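Predicted metal-dependent hydrolase of the TIM-barrel fold (Lactobacillus casei, PDB 2QPX) binds two zinc ions in a TIM-barrel active site of the amidohydrolase type and is probably a hydrolase, though its substrate is unknown. Local coordinates at residues L15-C19 with V261-C265; D222-Q226 with K366-Q370. The contacts are given in a common frame with arbitrary orientation. Numbering follows the deposited sequence.

Both contacts belong to one TIM barrel: contact 1 spans its bore, contact 2 lies at the end where the strands begin. Contact 1, its centre about 4 Å from the chain's centre, is wholly buried and joins strand 14-19 to strand 260-264 by side chains alone, apolar groups meeting histidine rings beneath the zinc site. Contact 2, its centre about 13 Å from the chain's centre, joins the start of strand 225-229 to the end of helix 349-367; it combines two hydrogen bonds with the packing of P224 on L367 and Y368, and includes the exposed H369. Their centres are about 12 Å apart. H17 ND1 lies 2.7 Å from Y368 OH, while V261 N lies 2.9 Å from L225 O, where neighbouring strands pair.

Contact 1. Residues L15-C19 with V261-C265; sequences LDHHC and VLLHC. With ZN (zinc ion), chain B.
Start with two barrel strands that are not sheet neighbours: they face each other across the bore, with H18 CA and L263 CA, the nearest CA pair, 7.9 Å apart. The backbone is extended over L15 and D16, H17 drops out of extended geometry (phi/psi -78/-12), and the chain turns a corner at H18. On the other side 261-263 is extended, and H264 (phi/psi 80/-61) forms a classic gamma turn, with C265 N bonded to L263 O at 2.9 Å.

The apolar contacts come from V261 and L263, whose CA-to-CB bonds point toward H17 and H18. H17, in the p rotamer, brings CE1 within 3.4 Å of both V261 CG1 and L263 CD2. L263 (chi1 m, chi2 t) sets CD1 over one face of the H18 imidazole, 3.4 Å from the ring centroid and 10° off its normal: a CH-pi contact. The H18 and H264 rings meet obliquely, planes at 64°, with H18 CD2 to H264 CE1 at 4.0 Å.

Metal binding explains the two histidines. H18, chi1 t, places NE2 2.1 Å from the zinc, which also holds water 1 at 2.1 Å; H20, D318 and carboxylated K167 complete this site. H264 belongs to the second zinc, with H228 and K167. This is the binuclear amidohydrolase centre, H18 and H20 forming its HxH motif. H18 ND1 is bonded to Q226, H264 ND1 to S287, and H17 to Y368 and D285.

Around this core, strand 14-19 runs parallel to 95-101, helix 349-367 packs against L15 and H17, and strand 260-264 lies between 225-229 and 282-285.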
ATOM      1  N   LEU A  15     -15.657 -23.270   6.533  1.00 15.93           N
ATOM      2  CA  LEU A  15     -16.594 -22.675   7.487  1.00 16.48           C
ATOM      3  C   LEU A  15     -16.606 -21.196   7.121  1.00 16.11           C
ATOM      4  O   LEU A  15     -15.609 -20.502   7.336  1.00 16.07           O
ATOM      5  CB  LEU A  15     -16.152 -22.905   8.929  1.00 16.66           C
ATOM      6  CG  LEU A  15     -17.218 -22.708  10.012  1.00 15.98           C
ATOM      7  CD1 LEU A  15     -16.669 -23.045  11.428  1.00 17.39           C
ATOM      8  CD2 LEU A  15     -17.896 -21.277   9.995  1.00 17.53           C
ATOM      9  N   ASP A  16     -17.714 -20.752   6.537  1.00 15.52           N
ATOM     10  CA  ASP A  16     -17.809 -19.367   6.058  1.00 15.19           C
ATOM     11  C   ASP A  16     -18.248 -18.521   7.252  1.00 13.88           C
ATOM     12  O   ASP A  16     -19.441 -18.405   7.547  1.00 14.66           O
ATOM     13  CB  ASP A  16     -18.815 -19.247   4.914  1.00 15.13           C
ATOM     14  CG  ASP A  16     -18.665 -17.964   4.108  1.00 13.91           C
ATOM     15  OD1 ASP A  16     -18.048 -16.995   4.622  1.00 15.72           O
ATOM     16  OD2 ASP A  16     -19.233 -17.941   2.972  1.00 15.28           O
ATOM     17  N   HIS A  17     -17.262 -17.903   7.907  1.00 13.31           N
ATOM     18  CA  HIS A  17     -17.518 -17.277   9.221  1.00 13.16           C
ATOM     19  C   HIS A  17     -18.218 -15.917   9.138  1.00 13.08           C
ATOM     20  O   HIS A  17     -18.658 -15.406  10.173  1.00 13.73           O
ATOM     21  CB  HIS A  17     -16.244 -17.205  10.089  1.00 14.61           C
ATOM     22  CG  HIS A  17     -15.453 -15.986   9.822  1.00 13.94           C
ATOM     23  ND1 HIS A  17     -15.508 -14.880  10.646  1.00 13.12           N
ATOM     24  CD2 HIS A  17     -14.670 -15.650   8.762  1.00 15.04           C
ATOM     25  CE1 HIS A  17     -14.822 -13.904  10.075  1.00 15.05           C
ATOM     26  NE2 HIS A  17     -14.285 -14.341   8.942  1.00 15.77           N
ATOM     27  N   HIS A  18     -18.304 -15.340   7.941  1.00 13.98           N
ATOM     28  CA  HIS A  18     -19.008 -14.098   7.748  1.00 13.06           C
ATOM     29  C   HIS A  18     -19.606 -14.031   6.355  1.00 13.18           C
ATOM     30  O   HIS A  18     -18.871 -13.885   5.367  1.00 13.40           O
ATOM     31  CB  HIS A  18     -18.095 -12.889   7.967  1.00 13.90           C
ATOM     32  CG  HIS A  18     -18.801 -11.606   7.681  1.00 13.92           C
ATOM     33  ND1 HIS A  18     -19.631 -10.988   8.593  1.00 15.11           N
ATOM     34  CD2 HIS A  18     -18.861 -10.868   6.553  1.00 15.64           C
ATOM     35  CE1 HIS A  18     -20.150  -9.899   8.040  1.00 15.34           C
ATOM     36  NE2 HIS A  18     -19.718  -9.816   6.795  1.00 15.25           N
ATOM     37  N   CYS A  19     -20.935 -14.041   6.293  1.00 13.36           N
ATOM     38  CA  CYS A  19     -21.641 -13.962   5.019  1.00 12.71           C
ATOM     39  C   CYS A  19     -23.056 -13.451   5.277  1.00 13.83           C
ATOM     40  O   CYS A  19     -23.374 -13.011   6.375  1.00 14.60           O
ATOM     41  CB  CYS A  19     -21.575 -15.319   4.289  1.00 13.68           C
ATOM     42  SG  CYS A  19     -22.258 -16.683   5.269  1.00 15.79           S
ATOM     43  N   VAL A 261     -12.311  -9.925  15.092  1.00 13.76           N
ATOM     44  CA  VAL A 261     -12.123 -10.413  13.715  1.00 13.76           C
ATOM     45  C   VAL A 261     -12.282  -9.283  12.728  1.00 14.14           C
ATOM     46  O   VAL A 261     -13.325  -8.640  12.667  1.00 14.88           O
ATOM     47  CB  VAL A 261     -13.039 -11.557  13.350  1.00 15.49           C
ATOM     48  CG1 VAL A 261     -12.561 -12.210  12.044  1.00 16.98           C
ATOM     49  CG2 VAL A 261     -13.101 -12.592  14.477  1.00 17.38           C
ATOM     50  N   LEU A 262     -11.219  -9.022  11.987  1.00 14.63           N
ATOM     51  CA  LEU A 262     -11.172  -7.949  10.990  1.00 14.15           C
ATOM     52  C   LEU A 262     -11.595  -8.497   9.631  1.00 14.98           C
ATOM     53  O   LEU A 262     -10.863  -9.307   9.037  1.00 16.53           O
ATOM     54  CB  LEU A 262      -9.775  -7.331  10.907  1.00 14.68           C
ATOM     55  CG  LEU A 262      -9.159  -6.814  12.205  1.00 14.82           C
ATOM     56  CD1 LEU A 262      -7.764  -6.187  11.927  1.00 16.74           C
ATOM     57  CD2 LEU A 262     -10.143  -5.863  12.991  1.00 15.42           C
ATOM     58  N   LEU A 263     -12.774  -8.073   9.178  1.00 13.66           N
ATOM     59  CA  LEU A 263     -13.365  -8.578   7.929  1.00 14.28           C
ATOM     60  C   LEU A 263     -12.897  -7.767   6.724  1.00 14.20           C
ATOM     61  O   LEU A 263     -12.834  -6.523   6.795  1.00 15.61           O
ATOM     62  CB  LEU A 263     -14.885  -8.478   8.006  1.00 14.37           C
ATOM     63  CG  LEU A 263     -15.608  -9.065   9.198  1.00 13.62           C
ATOM     64  CD1 LEU A 263     -17.106  -8.665   9.117  1.00 15.98           C
ATOM     65  CD2 LEU A 263     -15.395 -10.591   9.356  1.00 15.76           C
ATOM     66  N   HIS A 264     -12.546  -8.476   5.639  1.00 14.69           N
ATOM     67  CA  HIS A 264     -12.265  -7.893   4.292  1.00 16.29           C
ATOM     68  C   HIS A 264     -10.890  -7.290   4.154  1.00 15.83           C
ATOM     69  O   HIS A 264     -10.075  -7.733   3.316  1.00 18.49           O
ATOM     70  CB  HIS A 264     -13.288  -6.831   3.832  1.00 20.30           C
ATOM     71  CG  HIS A 264     -14.645  -7.053   4.338  1.00 20.36           C
ATOM     72  ND1 HIS A 264     -15.296  -8.265   4.244  1.00 21.46           N
ATOM     73  CD2 HIS A 264     -15.513  -6.203   4.925  1.00 23.02           C
ATOM     74  CE1 HIS A 264     -16.493  -8.163   4.797  1.00 23.97           C
ATOM     75  NE2 HIS A 264     -16.656  -6.912   5.208  1.00 22.32           N
ATOM     76  N   CYS A 265     -10.642  -6.277   4.978  1.00 15.96           N
ATOM     77  CA  CYS A 265      -9.370  -5.598   5.198  1.00 17.09           C
ATOM     78  C   CYS A 265      -8.855  -4.789   4.050  1.00 14.26           C
ATOM     79  O   CYS A 265      -8.385  -3.680   4.245  1.00 17.38           O
ATOM     80  CB  CYS A 265      -8.319  -6.577   5.682  1.00 16.26           C
ATOM     81  SG  CYS A 265      -8.772  -7.365   7.239  1.00 17.67           S
TER
HETATM   82 ZN    ZN B 376     -20.475  -8.446   5.385  0.70 14.91          ZN
HETATM   83  O   HOH W   1     -19.857  -6.816   4.267  1.00 29.42           O

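Contact 2. Residues D222-Q226 with K366-Q370; sequences DMPLQ and KLYHQ
Two Schellman motifs meet here at the end of the TIM barrel where its strands begin. One closes helix 204-221 at D222 (phi/psi 54/47) just before strand 225-229; the other closes helix 349-367 at H369 (63/42). Beyond D222 the chain becomes extended through P224 and enters the strand.

Each cap supplies one end of a bond. H369, chi1 m, points its CB toward the other segment and donates NE2 to D222 O at 2.8 Å (151°). D222 OD1 makes a salt bridge to K259, and D222 OD2 lies 3.3 Å from H369 NE2. Deeper in the barrel, Q226 (chi1 m, chi2 t) donates NE2 to Y368 OH at 2.8 Å, nearly straight at 174°. The same hydroxyl is hydrogen-bonded to H17, while Q226 OE1 accepts from the zinc ligand H18, so this polar chain runs from the barrel floor to the metal site. Q370 NE2 donates to Y368 O at 2.9 Å, and its OE1 is bonded to K125.

Between the two cross-segment bonds sits P224, its CG 3.5 Å from L367 O and 3.8 Å from L367 CG. Y368, chi1 m, turns one ring face to it: P224 CG stands 3.8 Å from the ring centroid, 20° off the normal, a CH-pi contact whose shortest approach is 3.6 Å, from P224 CG to Y368 CE2.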
ATOM      1  N   ASP A 222     -17.958 -15.090  25.611  1.00 17.79           N
ATOM      2  CA  ASP A 222     -16.870 -15.735  24.894  1.00 18.83           C
ATOM      3  C   ASP A 222     -17.222 -16.000  23.431  1.00 18.72           C
ATOM      4  O   ASP A 222     -16.942 -17.084  22.914  1.00 19.17           O
ATOM      5  CB  ASP A 222     -16.432 -17.045  25.569  1.00 21.22           C
ATOM      6  CG  ASP A 222     -15.107 -17.556  25.038  1.00 22.23           C
ATOM      7  OD1 ASP A 222     -14.234 -16.737  24.596  1.00 23.48           O
ATOM      8  OD2 ASP A 222     -14.943 -18.804  24.992  1.00 24.76           O
HETATM    9  N   MSE A 223     -17.770 -14.983  22.750  1.00 17.83           N
HETATM   10  CA  MSE A 223     -18.029 -15.082  21.319  1.00 16.41           C
HETATM   11  C   MSE A 223     -17.281 -13.953  20.595  1.00 15.35           C
HETATM   12  O   MSE A 223     -17.029 -12.907  21.203  1.00 16.33           O
HETATM   13  CB  MSE A 223     -19.517 -15.063  21.033  1.00 17.93           C
HETATM   14  CG  MSE A 223     -20.265 -16.068  21.882  1.00 17.25           C
HETATM   15 SE   MSE A 223     -22.065 -16.421  21.239  0.80 18.49          SE
HETATM   16  CE  MSE A 223     -22.844 -14.672  21.295  1.00 19.46           C
ATOM     17  N   PRO A 224     -16.917 -14.151  19.319  1.00 15.19           N
ATOM     18  CA  PRO A 224     -16.159 -13.121  18.638  1.00 15.13           C
ATOM     19  C   PRO A 224     -16.916 -11.857  18.282  1.00 13.97           C
ATOM     20  O   PRO A 224     -18.156 -11.891  18.163  1.00 14.92           O
ATOM     21  CB  PRO A 224     -15.702 -13.823  17.359  1.00 15.43           C
ATOM     22  CG  PRO A 224     -15.803 -15.293  17.675  1.00 16.03           C
ATOM     23  CD  PRO A 224     -16.987 -15.370  18.488  1.00 15.61           C
ATOM     24  N   LEU A 225     -16.141 -10.784  18.098  1.00 12.99           N
ATOM     25  CA  LEU A 225     -16.666  -9.503  17.599  1.00 12.91           C
ATOM     26  C   LEU A 225     -15.973  -9.214  16.280  1.00 13.15           C
ATOM     27  O   LEU A 225     -14.770  -8.999  16.227  1.00 13.96           O
ATOM     28  CB  LEU A 225     -16.413  -8.352  18.581  1.00 12.72           C
ATOM     29  CG  LEU A 225     -16.774  -6.939  18.114  1.00 12.64           C
ATOM     30  CD1 LEU A 225     -18.264  -6.833  17.722  1.00 14.66           C
ATOM     31  CD2 LEU A 225     -16.352  -5.934  19.249  1.00 15.14           C
ATOM     32  N   GLN A 226     -16.782  -9.190  15.231  1.00 13.45           N
ATOM     33  CA  GLN A 226     -16.327  -8.889  13.881  1.00 12.20           C
ATOM     34  C   GLN A 226     -16.452  -7.393  13.619  1.00 11.73           C
ATOM     35  O   GLN A 226     -17.424  -6.751  14.051  1.00 13.27           O
ATOM     36  CB  GLN A 226     -17.216  -9.595  12.868  1.00 13.32           C
ATOM     37  CG  GLN A 226     -17.389 -11.086  13.070  1.00 13.01           C
ATOM     38  CD  GLN A 226     -18.356 -11.714  12.046  1.00 13.43           C
ATOM     39  OE1 GLN A 226     -19.173 -10.999  11.453  1.00 14.73           O
ATOM     40  NE2 GLN A 226     -18.290 -13.053  11.871  1.00 14.29           N
ATOM     41  N   LYS A 366     -13.081 -23.334  16.128  1.00 17.46           N
ATOM     42  CA  LYS A 366     -12.694 -23.105  17.515  0.50 19.54           C
ATOM     43  C   LYS A 366     -13.209 -21.752  18.011  1.00 19.33           C
ATOM     44  O   LYS A 366     -13.796 -21.656  19.080  1.00 20.48           O
ATOM     45  CB  LYS A 366     -11.182 -23.189  17.671  0.50 21.69           C
ATOM     46  CG  LYS A 366     -10.747 -22.884  19.091  0.50 23.77           C
ATOM     47  CD  LYS A 366      -9.425 -23.476  19.441  0.50 29.48           C
ATOM     48  CE  LYS A 366      -9.100 -23.199  20.920  0.50 28.38           C
ATOM     49  NZ  LYS A 366      -7.786 -23.783  21.279  0.50 33.53           N
ATOM     50  N   LEU A 367     -12.987 -20.708  17.217  1.00 19.44           N
ATOM     51  CA  LEU A 367     -13.315 -19.358  17.605  1.00 20.75           C
ATOM     52  C   LEU A 367     -14.814 -19.167  17.877  1.00 19.99           C
ATOM     53  O   LEU A 367     -15.219 -18.513  18.841  1.00 21.76           O
ATOM     54  CB  LEU A 367     -12.795 -18.471  16.453  1.00 24.56           C
ATOM     55  CG  LEU A 367     -12.586 -17.019  16.571  1.00 28.55           C
ATOM     56  CD1 LEU A 367     -11.810 -16.729  17.829  1.00 28.02           C
ATOM     57  CD2 LEU A 367     -11.897 -16.584  15.234  1.00 22.80           C
ATOM     58  N   TYR A 368     -15.656 -19.785  17.049  1.00 18.04           N
ATOM     59  CA  TYR A 368     -17.075 -19.630  17.123  1.00 17.14           C
ATOM     60  C   TYR A 368     -17.765 -20.807  17.807  1.00 16.96           C
ATOM     61  O   TYR A 368     -18.992 -20.861  17.878  1.00 18.02           O
ATOM     62  CB  TYR A 368     -17.710 -19.376  15.759  1.00 17.08           C
ATOM     63  CG  TYR A 368     -17.294 -18.070  15.087  1.00 15.03           C
ATOM     64  CD1 TYR A 368     -16.200 -17.993  14.248  1.00 15.68           C
ATOM     65  CD2 TYR A 368     -18.033 -16.921  15.280  1.00 15.86           C
ATOM     66  CE1 TYR A 368     -15.842 -16.813  13.609  1.00 16.25           C
ATOM     67  CE2 TYR A 368     -17.680 -15.729  14.654  1.00 16.38           C
ATOM     68  CZ  TYR A 368     -16.581 -15.677  13.837  1.00 14.42           C
ATOM     69  OH  TYR A 368     -16.237 -14.520  13.178  1.00 15.43           O
ATOM     70  N   HIS A 369     -16.968 -21.744  18.312  1.00 17.72           N
ATOM     71  CA  HIS A 369     -17.513 -22.880  19.058  1.00 17.73           C
ATOM     72  C   HIS A 369     -18.422 -23.771  18.194  1.00 18.79           C
ATOM     73  O   HIS A 369     -19.507 -24.198  18.633  1.00 20.11           O
ATOM     74  CB  HIS A 369     -18.237 -22.439  20.327  1.00 18.58           C
ATOM     75  CG  HIS A 369     -17.440 -21.520  21.196  1.00 18.65           C
ATOM     76  ND1 HIS A 369     -16.310 -21.924  21.876  1.00 22.06           N
ATOM     77  CD2 HIS A 369     -17.586 -20.197  21.462  1.00 19.92           C
ATOM     78  CE1 HIS A 369     -15.804 -20.895  22.540  1.00 22.76           C
ATOM     79  NE2 HIS A 369     -16.574 -19.837  22.319  1.00 21.42           N
ATOM     80  N   GLN A 370     -17.983 -24.008  16.949  1.00 18.92           N
ATOM     81  CA  GLN A 370     -18.760 -24.773  15.980  1.00 18.41           C
ATOM     82  C   GLN A 370     -18.078 -26.095  15.626  1.00 20.30           C
ATOM     83  O   GLN A 370     -18.281 -26.630  14.548  1.00 21.50           O
ATOM     84  CB  GLN A 370     -19.016 -23.956  14.707  1.00 18.13           C
ATOM     85  CG  GLN A 370     -19.691 -22.606  15.005  1.00 17.45           C
ATOM     86  CD  GLN A 370     -21.078 -22.799  15.575  1.00 18.23           C
ATOM     87  OE1 GLN A 370     -21.938 -23.450  14.948  1.00 19.54           O
ATOM     88  NE2 GLN A 370     -21.325 -22.235  16.771  1.00 20.03           N
TER